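Local coordinates for alginate lyase A1-II' (Sphingomonas sp. A1, PDB 2CWS), which acts as an alginate lyase of polysaccharide lyase family 7, this chain being the lyase domain, and probably cleaves the polysaccharide by beta-elimination, at residues A4-N9 with G47-W52; Q18-N23 with S38-T43. All blocks are in the same frame, centred on the assembly; numbering follows the deposited sequence.

Interaction 1 of 2, residues A4-N9 with G47-W52; sequences AAPGKN and GAMTFW
Pro6 comes closest to Met49, with their CA atoms 5.3 Å apart, and from there the two backbones diverge, so that the CA atoms of Asn9 and Gly47 are already 7.9 Å apart. The contact joins a short helical turn near the start of the chain to the beginning of strand 49-54 in the beta-sandwich of this concanavalin-like fold, without a direct hydrogen bond between the two segments. Its apolar half is the Pro6 ring crossing the stem of Met49. Pro6 CB does most of the touching, lying 3.7 Å from Met49 CG and 3.8 Å from Met49 SD. Met49 has its CG anti to the backbone N (chi1 172°), which carries the stem past the proline ring, and the chain then bends at its last torsion (chi3 58°). Both residues are buried. Met49 also packs on Phe41 and, from the facing sheet, on Leu70, so the proline closes over a side chain belonging to the core between the sheets. The polar half lies at the exposed end and runs through water. One water donates to both Asn9 OD1 and Gly47 O, 3.0 Å from each, bridging two acceptors that are themselves 4.2 Å apart and could not bond to each other directly. Asn9 CG stands beside its backbone N, anti to the carbonyl carbon, and this directs the amide toward the bridge. Gly47, in a positive-phi conformation that glycine adopts readily, supplies the carbonyl just before the strand begins. Within 47-52, Thr50 OG1 donates back to Ala48 O, two residues earlier, at 3.0 Å, approaching from above the carbonyl plane, 68° out of it.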
ATOM      1  N   ALA A   4      -3.330  -5.445  22.382  1.00 12.72           N
ATOM      2  CA  ALA A   4      -4.493  -5.976  21.669  1.00 10.96           C
ATOM      3  C   ALA A   4      -4.058  -6.161  20.204  1.00  9.64           C
ATOM      4  O   ALA A   4      -3.133  -5.480  19.814  1.00 11.19           O
ATOM      5  CB  ALA A   4      -5.637  -5.031  21.823  1.00 13.53           C
ATOM      6  N   ALA A   5      -4.690  -7.069  19.524  1.00  9.85           N
ATOM      7  CA  ALA A   5      -4.341  -7.277  18.095  1.00  8.70           C
ATOM      8  C   ALA A   5      -4.669  -6.033  17.325  1.00  7.93           C
ATOM      9  O   ALA A   5      -5.432  -5.152  17.756  1.00  9.75           O
ATOM     10  CB  ALA A   5      -5.154  -8.462  17.597  1.00 10.34           C
ATOM     11  N   PRO A   6      -4.105  -5.925  16.124  1.00  5.68           N
ATOM     12  CA  PRO A   6      -4.241  -4.627  15.439  1.00  6.22           C
ATOM     13  C   PRO A   6      -5.662  -4.142  15.181  1.00  7.35           C
ATOM     14  O   PRO A   6      -5.896  -2.941  15.187  1.00  8.26           O
ATOM     15  CB  PRO A   6      -3.474  -4.863  14.120  1.00  6.79           C
ATOM     16  CG  PRO A   6      -2.416  -5.845  14.539  1.00  5.99           C
ATOM     17  CD  PRO A   6      -3.148  -6.812  15.451  1.00  5.98           C
ATOM     18  N   GLY A   7      -6.537  -5.086  14.754  0.60  7.39           N
ATOM     19  CA  GLY A   7      -7.898  -4.701  14.389  0.60  6.54           C
ATOM     20  C   GLY A   7      -8.722  -4.116  15.537  0.60  6.69           C
ATOM     21  O   GLY A   7      -9.850  -3.649  15.333  0.60  7.85           O
ATOM     22  N   LYS A   8      -8.205  -4.061  16.747  0.60  6.79           N
ATOM     23  CA  LYS A   8      -8.720  -3.337  17.883  0.60  9.15           C
ATOM     24  C   LYS A   8      -8.097  -1.951  18.043  0.60 11.96           C
ATOM     25  O   LYS A   8      -8.752  -1.096  18.743  0.60 10.18           O
ATOM     26  CB  LYS A   8      -8.397  -4.136  19.145  0.60 10.20           C
ATOM     27  CG  LYS A   8      -8.788  -5.611  19.164  0.60 11.08           C
ATOM     28  CD  LYS A   8     -10.277  -5.780  18.922  0.60 11.69           C
ATOM     29  CE  LYS A   8     -10.632  -7.259  19.047  0.60 10.04           C
ATOM     30  NZ  LYS A   8     -12.091  -7.491  19.001  0.60 13.21           N
ATOM     31  N   ASN A   9      -6.896  -1.571  17.631  1.00 14.37           N
ATOM     32  CA  ASN A   9      -6.261  -0.256  17.632  1.00 11.54           C
ATOM     33  C   ASN A   9      -6.417   0.559  16.355  1.00  9.07           C
ATOM     34  O   ASN A   9      -6.001   1.731  16.327  1.00  9.62           O
ATOM     35  CB  ASN A   9      -4.743  -0.463  17.824  1.00 14.73           C
ATOM     36  CG  ASN A   9      -4.444  -1.145  19.159  1.00 13.14           C
ATOM     37  OD1 ASN A   9      -3.481  -1.891  19.301  1.00 10.69           O
ATOM     38  ND2 ASN A   9      -5.274  -0.852  20.122  1.00 14.33           N
ATOM     39  N   GLY A  47       2.659  -0.679  20.331  1.00  5.11           N
ATOM     40  CA  GLY A  47       1.313  -0.460  19.813  1.00  5.03           C
ATOM     41  C   GLY A  47       1.218  -0.511  18.300  1.00  4.50           C
ATOM     42  O   GLY A  47       0.094  -0.440  17.772  1.00  5.15           O
ATOM     43  N   ALA A  48       2.329  -0.601  17.590  1.00  4.11           N
ATOM     44  CA  ALA A  48       2.211  -0.539  16.122  1.00  4.14           C
ATOM     45  C   ALA A  48       1.579  -1.779  15.556  1.00  3.95           C
ATOM     46  O   ALA A  48       1.839  -2.902  15.977  1.00  4.56           O
ATOM     47  CB  ALA A  48       3.606  -0.443  15.478  1.00  4.63           C
ATOM     48  N   MET A  49       0.769  -1.542  14.498  1.00  3.94           N
ATOM     49  CA  MET A  49       0.332  -2.643  13.615  1.00  3.77           C
ATOM     50  C   MET A  49       1.560  -2.999  12.762  1.00  3.53           C
ATOM     51  O   MET A  49       2.082  -2.148  12.020  1.00  4.22           O
ATOM     52  CB  MET A  49      -0.846  -2.190  12.794  1.00  4.26           C
ATOM     53  CG  MET A  49      -1.285  -3.145  11.694  1.00  4.66           C
ATOM     54  SD  MET A  49      -2.903  -2.783  11.022  1.00  4.82           S
ATOM     55  CE  MET A  49      -2.697  -1.101  10.457  1.00  5.94           C
ATOM     56  N   THR A  50       2.020  -4.248  12.885  1.00  3.75           N
ATOM     57  CA  THR A  50       3.326  -4.662  12.403  1.00  3.93           C
ATOM     58  C   THR A  50       3.132  -5.761  11.371  1.00  3.21           C
ATOM     59  O   THR A  50       2.452  -6.763  11.638  1.00  4.76           O
ATOM     60  CB  THR A  50       4.158  -5.132  13.602  1.00  4.04           C
ATOM     61  OG1 THR A  50       4.221  -4.114  14.573  1.00  4.81           O
ATOM     62  CG2 THR A  50       5.620  -5.404  13.131  1.00  5.26           C
ATOM     63  N   PHE A  51       3.772  -5.574  10.223  1.00  3.56           N
ATOM     64  CA  PHE A  51       3.651  -6.466   9.065  1.00  3.41           C
ATOM     65  C   PHE A  51       4.999  -7.117   8.825  1.00  3.47           C
ATOM     66  O   PHE A  51       6.002  -6.391   8.597  1.00  4.33           O
ATOM     67  CB  PHE A  51       3.301  -5.662   7.806  1.00  3.77           C
ATOM     68  CG  PHE A  51       1.999  -4.873   7.908  1.00  3.51           C
ATOM     69  CD1 PHE A  51       0.815  -5.425   7.413  1.00  3.82           C
ATOM     70  CD2 PHE A  51       1.985  -3.605   8.453  1.00  3.96           C
ATOM     71  CE1 PHE A  51      -0.350  -4.687   7.436  1.00  4.28           C
ATOM     72  CE2 PHE A  51       0.803  -2.876   8.497  1.00  4.40           C
ATOM     73  CZ  PHE A  51      -0.370  -3.406   7.968  1.00  4.22           C
ATOM     74  N   TRP A  52       5.054  -8.452   8.860  1.00  3.69           N
ATOM     75  CA  TRP A  52       6.294  -9.187   8.617  1.00  3.49           C
ATOM     76  C   TRP A  52       6.098 -10.104   7.407  1.00  3.80           C
ATOM     77  O   TRP A  52       5.058 -10.778   7.310  1.00  4.12           O
ATOM     78  CB  TRP A  52       6.699 -10.020   9.887  1.00  4.52           C
ATOM     79  CG  TRP A  52       7.897 -10.880   9.551  1.00  3.91           C
ATOM     80  CD1 TRP A  52       9.202 -10.418   9.499  1.00  4.14           C
ATOM     81  CD2 TRP A  52       7.966 -12.263   9.181  1.00  4.21           C
ATOM     82  NE1 TRP A  52      10.043 -11.428   9.139  1.00  4.34           N
ATOM     83  CE2 TRP A  52       9.296 -12.598   8.935  1.00  4.28           C
ATOM     84  CE3 TRP A  52       6.959 -13.279   9.071  1.00  5.09           C
ATOM     85  CZ2 TRP A  52       9.737 -13.862   8.554  1.00  4.76           C
ATOM     86  CZ3 TRP A  52       7.390 -14.548   8.695  1.00  5.88           C
ATOM     87  CH2 TRP A  52       8.759 -14.832   8.453  1.00  5.99           C
TER
HETATM   88  O   HOH W   1      -1.896  -2.400  16.806  1.00  7.82           O

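Interaction 2 of 2, residues Q18-N23 with S38-T43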
ATOM      1  N   GLN A  18      -3.741  -9.297   3.030  1.00  4.16           N
ATOM      2  CA  GLN A  18      -3.129 -10.277   2.135  1.00  3.79           C
ATOM      3  C   GLN A  18      -1.812 -10.728   2.746  1.00  3.96           C
ATOM      4  O   GLN A  18      -0.982  -9.870   3.114  1.00  4.69           O
ATOM      5  CB  GLN A  18      -2.950  -9.631   0.739  1.00  4.91           C
ATOM      6  CG  GLN A  18      -4.283  -9.266   0.137  1.00  5.61           C
ATOM      7  CD  GLN A  18      -4.193  -8.437  -1.107  1.00  5.96           C
ATOM      8  OE1 GLN A  18      -3.289  -7.567  -1.179  1.00  8.30           O
ATOM      9  NE2 GLN A  18      -5.101  -8.642  -2.036  1.00  7.47           N
ATOM     10  N   LEU A  19      -1.633 -12.041   2.832  1.00  4.27           N
ATOM     11  CA  LEU A  19      -0.484 -12.635   3.534  1.00  4.80           C
ATOM     12  C   LEU A  19       0.548 -13.231   2.618  1.00  4.28           C
ATOM     13  O   LEU A  19       0.259 -13.595   1.478  1.00  6.02           O
ATOM     14  CB  LEU A  19      -1.018 -13.737   4.484  1.00  5.18           C
ATOM     15  CG  LEU A  19      -1.916 -13.208   5.604  1.00  6.19           C
ATOM     16  CD1 LEU A  19      -2.520 -14.443   6.335  1.00  8.77           C
ATOM     17  CD2 LEU A  19      -1.188 -12.310   6.550  1.00  7.28           C
ATOM     18  N   PRO A  20       1.745 -13.460   3.155  1.00  4.50           N
ATOM     19  CA  PRO A  20       2.835 -14.068   2.381  1.00  5.36           C
ATOM     20  C   PRO A  20       3.059 -15.530   2.706  1.00  5.70           C
ATOM     21  O   PRO A  20       4.148 -16.055   2.461  1.00  6.99           O
ATOM     22  CB  PRO A  20       4.046 -13.233   2.832  1.00  5.58           C
ATOM     23  CG  PRO A  20       3.777 -13.015   4.293  1.00  5.85           C
ATOM     24  CD  PRO A  20       2.274 -12.878   4.404  1.00  5.13           C
ATOM     25  N   ASP A  21       2.047 -16.195   3.244  1.00  6.38           N
ATOM     26  CA  ASP A  21       2.133 -17.662   3.364  1.00  7.11           C
ATOM     27  C   ASP A  21       2.110 -18.264   1.971  1.00  7.31           C
ATOM     28  O   ASP A  21       1.848 -17.583   0.966  1.00  8.11           O
ATOM     29  CB  ASP A  21       1.020 -18.170   4.284  1.00  8.06           C
ATOM     30  CG  ASP A  21      -0.378 -17.938   3.702  1.00  6.62           C
ATOM     31  OD1 ASP A  21      -1.248 -18.835   3.840  1.00 10.21           O
ATOM     32  OD2 ASP A  21      -0.624 -16.888   3.121  1.00  8.37           O
ATOM     33  N   ALA A  22       2.367 -19.595   1.895  1.00  9.06           N
ATOM     34  CA  ALA A  22       2.477 -20.226   0.581  1.00 10.19           C
ATOM     35  C   ALA A  22       1.244 -20.018  -0.286  1.00 10.00           C
ATOM     36  O   ALA A  22       1.375 -19.856  -1.513  1.00 13.13           O
ATOM     37  CB  ALA A  22       2.789 -21.714   0.704  1.00 12.26           C
ATOM     38  N   ASN A  23       0.074 -20.054   0.354  1.00  8.97           N
ATOM     39  CA  ASN A  23      -1.176 -19.975  -0.388  1.00  9.36           C
ATOM     40  C   ASN A  23      -1.707 -18.535  -0.453  1.00  8.31           C
ATOM     41  O   ASN A  23      -2.848 -18.358  -0.886  1.00 10.80           O
ATOM     42  CB  ASN A  23      -2.204 -21.009   0.076  0.70 11.23           C
ATOM     43  CG  ASN A  23      -1.716 -22.438  -0.199  0.70 10.12           C
ATOM     44  OD1 ASN A  23      -1.235 -23.032   0.792  0.70  9.17           O
ATOM     45  ND2 ASN A  23      -1.842 -22.979  -1.406  0.70 10.71           N
ATOM     46  N   SER A  38      -0.866 -12.993  13.815  1.00  5.76           N
ATOM     47  CA  SER A  38      -0.012 -14.105  13.443  1.00  5.86           C
ATOM     48  C   SER A  38       1.425 -13.589  13.323  1.00  5.45           C
ATOM     49  O   SER A  38       1.717 -12.411  13.575  1.00  6.14           O
ATOM     50  CB  SER A  38      -0.434 -14.662  12.090  1.00  6.92           C
ATOM     51  OG  SER A  38      -0.131 -13.725  11.071  1.00  6.62           O
ATOM     52  N   GLN A  39       2.313 -14.473  12.849  1.00  5.82           N
ATOM     53  CA  GLN A  39       3.697 -14.061  12.616  1.00  5.64           C
ATOM     54  C   GLN A  39       3.795 -12.973  11.552  1.00  4.51           C
ATOM     55  O   GLN A  39       4.799 -12.276  11.502  1.00  5.21           O
ATOM     56  CB  GLN A  39       4.584 -15.275  12.212  0.66  6.72           C
ATOM     57  CG  GLN A  39       4.184 -15.846  10.861  0.66  7.04           C
ATOM     58  CD  GLN A  39       4.906 -17.141  10.558  0.66  7.60           C
ATOM     59  OE1 GLN A  39       6.102 -17.245  10.767  0.66 10.42           O
ATOM     60  NE2 GLN A  39       4.197 -18.146  10.014  0.66  9.38           N
ATOM     61  N   TYR A  40       2.767 -12.856  10.707  1.00  4.34           N
ATOM     62  CA  TYR A  40       2.806 -11.900   9.609  1.00  3.95           C
ATOM     63  C   TYR A  40       2.208 -10.520   9.948  1.00  3.81           C
ATOM     64  O   TYR A  40       2.367  -9.589   9.192  1.00  3.76           O
ATOM     65  CB  TYR A  40       1.995 -12.440   8.437  1.00  4.94           C
ATOM     66  CG  TYR A  40       2.477 -13.815   7.998  1.00  5.00           C
ATOM     67  CD1 TYR A  40       3.735 -14.032   7.497  1.00  5.17           C
ATOM     68  CD2 TYR A  40       1.564 -14.915   8.061  1.00  6.71           C
ATOM     69  CE1 TYR A  40       4.167 -15.309   7.087  1.00  6.54           C
ATOM     70  CE2 TYR A  40       1.991 -16.160   7.635  1.00  6.96           C
ATOM     71  CZ  TYR A  40       3.282 -16.338   7.142  1.00  6.72           C
ATOM     72  OH  TYR A  40       3.660 -17.607   6.732  1.00  9.96           O
ATOM     73  N   PHE A  41       1.475 -10.460  11.054  1.00  4.10           N
ATOM     74  CA  PHE A  41       0.614  -9.314  11.317  1.00  3.65           C
ATOM     75  C   PHE A  41       0.286  -9.295  12.813  1.00  4.00           C
ATOM     76  O   PHE A  41      -0.439 -10.197  13.273  1.00  4.90           O
ATOM     77  CB  PHE A  41      -0.644  -9.472  10.488  1.00  4.73           C
ATOM     78  CG  PHE A  41      -1.650  -8.358  10.658  1.00  4.16           C
ATOM     79  CD1 PHE A  41      -1.504  -7.177   9.935  1.00  4.39           C
ATOM     80  CD2 PHE A  41      -2.755  -8.513  11.509  1.00  4.65           C
ATOM     81  CE1 PHE A  41      -2.451  -6.165  10.032  1.00  4.92           C
ATOM     82  CE2 PHE A  41      -3.713  -7.497  11.595  1.00  4.95           C
ATOM     83  CZ  PHE A  41      -3.573  -6.327  10.851  1.00  5.07           C
ATOM     84  N   TYR A  42       0.811  -8.306  13.526  1.00  3.82           N
ATOM     85  CA  TYR A  42       0.649  -8.358  14.976  1.00  4.28           C
ATOM     86  C   TYR A  42       0.849  -6.949  15.535  1.00  4.28           C
ATOM     87  O   TYR A  42       1.348  -6.063  14.874  1.00  4.70           O
ATOM     88  CB  TYR A  42       1.655  -9.326  15.598  1.00  4.66           C
ATOM     89  CG  TYR A  42       3.113  -9.009  15.332  1.00  4.67           C
ATOM     90  CD1 TYR A  42       3.833  -8.199  16.176  1.00  5.40           C
ATOM     91  CD2 TYR A  42       3.759  -9.562  14.242  1.00  5.11           C
ATOM     92  CE1 TYR A  42       5.160  -7.884  15.968  1.00  6.09           C
ATOM     93  CE2 TYR A  42       5.126  -9.304  14.014  1.00  5.59           C
ATOM     94  CZ  TYR A  42       5.814  -8.451  14.877  1.00  6.06           C
ATOM     95  OH  TYR A  42       7.151  -8.211  14.726  1.00  6.86           O
ATOM     96  N   THR A  43       0.454  -6.809  16.811  1.00  4.55           N
ATOM     97  CA  THR A  43       0.709  -5.544  17.521  1.00  4.86           C
ATOM     98  C   THR A  43       2.020  -5.692  18.266  1.00  4.66           C
ATOM     99  O   THR A  43       2.173  -6.626  19.062  1.00  5.84           O
ATOM    100  CB  THR A  43      -0.428  -5.278  18.507  1.00  5.57           C
ATOM    101  OG1 THR A  43      -1.625  -5.072  17.759  1.00  5.54           O
ATOM    102  CG2 THR A  43      -0.083  -4.063  19.369  1.00  5.61           C
TER
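Tyr40 meets Leu19, Pro20 and Asp21 with its CB, ring and phenol oxygen, without a hydrogen bond across the contact. The aromatic part is a CH-pi interaction: Pro20 CD sits over one face of the ring, 3.9 Å from its centroid and 24° off the normal, while Gln39 CG covers the opposite face. Tyr40 CG stands anti to the carbonyl carbon (chi1 -56°), turning the ring to the 18-23 loop. Apolar packing adds Pro20 CG, 3.4 Å from Tyr40 CD1, and Leu19 CD2, 3.7 Å from Tyr40 CB. At the phenol end, Asp21 CB lies 3.6 Å from Tyr40 OH, while Asp21 OD1 is hydrogen-bonded to Thr25 OG1. Polar bonds within 38-43 shape the backbone from which the tyrosine springs: Ser38 to Phe41 form a type I beta turn, and Ser38 OG accepts from Tyr40 N in an ST turn. With an alanine in place of Tyr40, Pro20 would probably lose its CH-pi partner and a gap open between the 18-23 loop and Gln39. The loop follows strand 15-18; Tyr40 precedes strand 41-43, pairs through its backbone with Trp52 of strand 49-54, and Tyr40 O is hydrogen-bonded to Ser68 OG of strand 67-72.

In the fold
The centres of the two interactions lie 12 Å apart, on the same side of the chain's centre. Interaction 2 is nested along the sequence inside the loop that interaction 1 closes. They meet in the seven-stranded antiparallel sheet, where strand 41-43 forms an outermost strand beside 49-54 and a probable hydrogen bond of 2.8 Å runs from Thr50 N to Tyr42 O. A second junction joins Ala4 O to Thr43 OG1, fastening the start of the chain to that edge strand. Interaction 2 reaches over to the loop after strand 15-18, which belongs to the other sheet. Together the contacts join the N-terminal turn, the loop after strand 15-18 and the 41-43/49-54 edge of the sandwich.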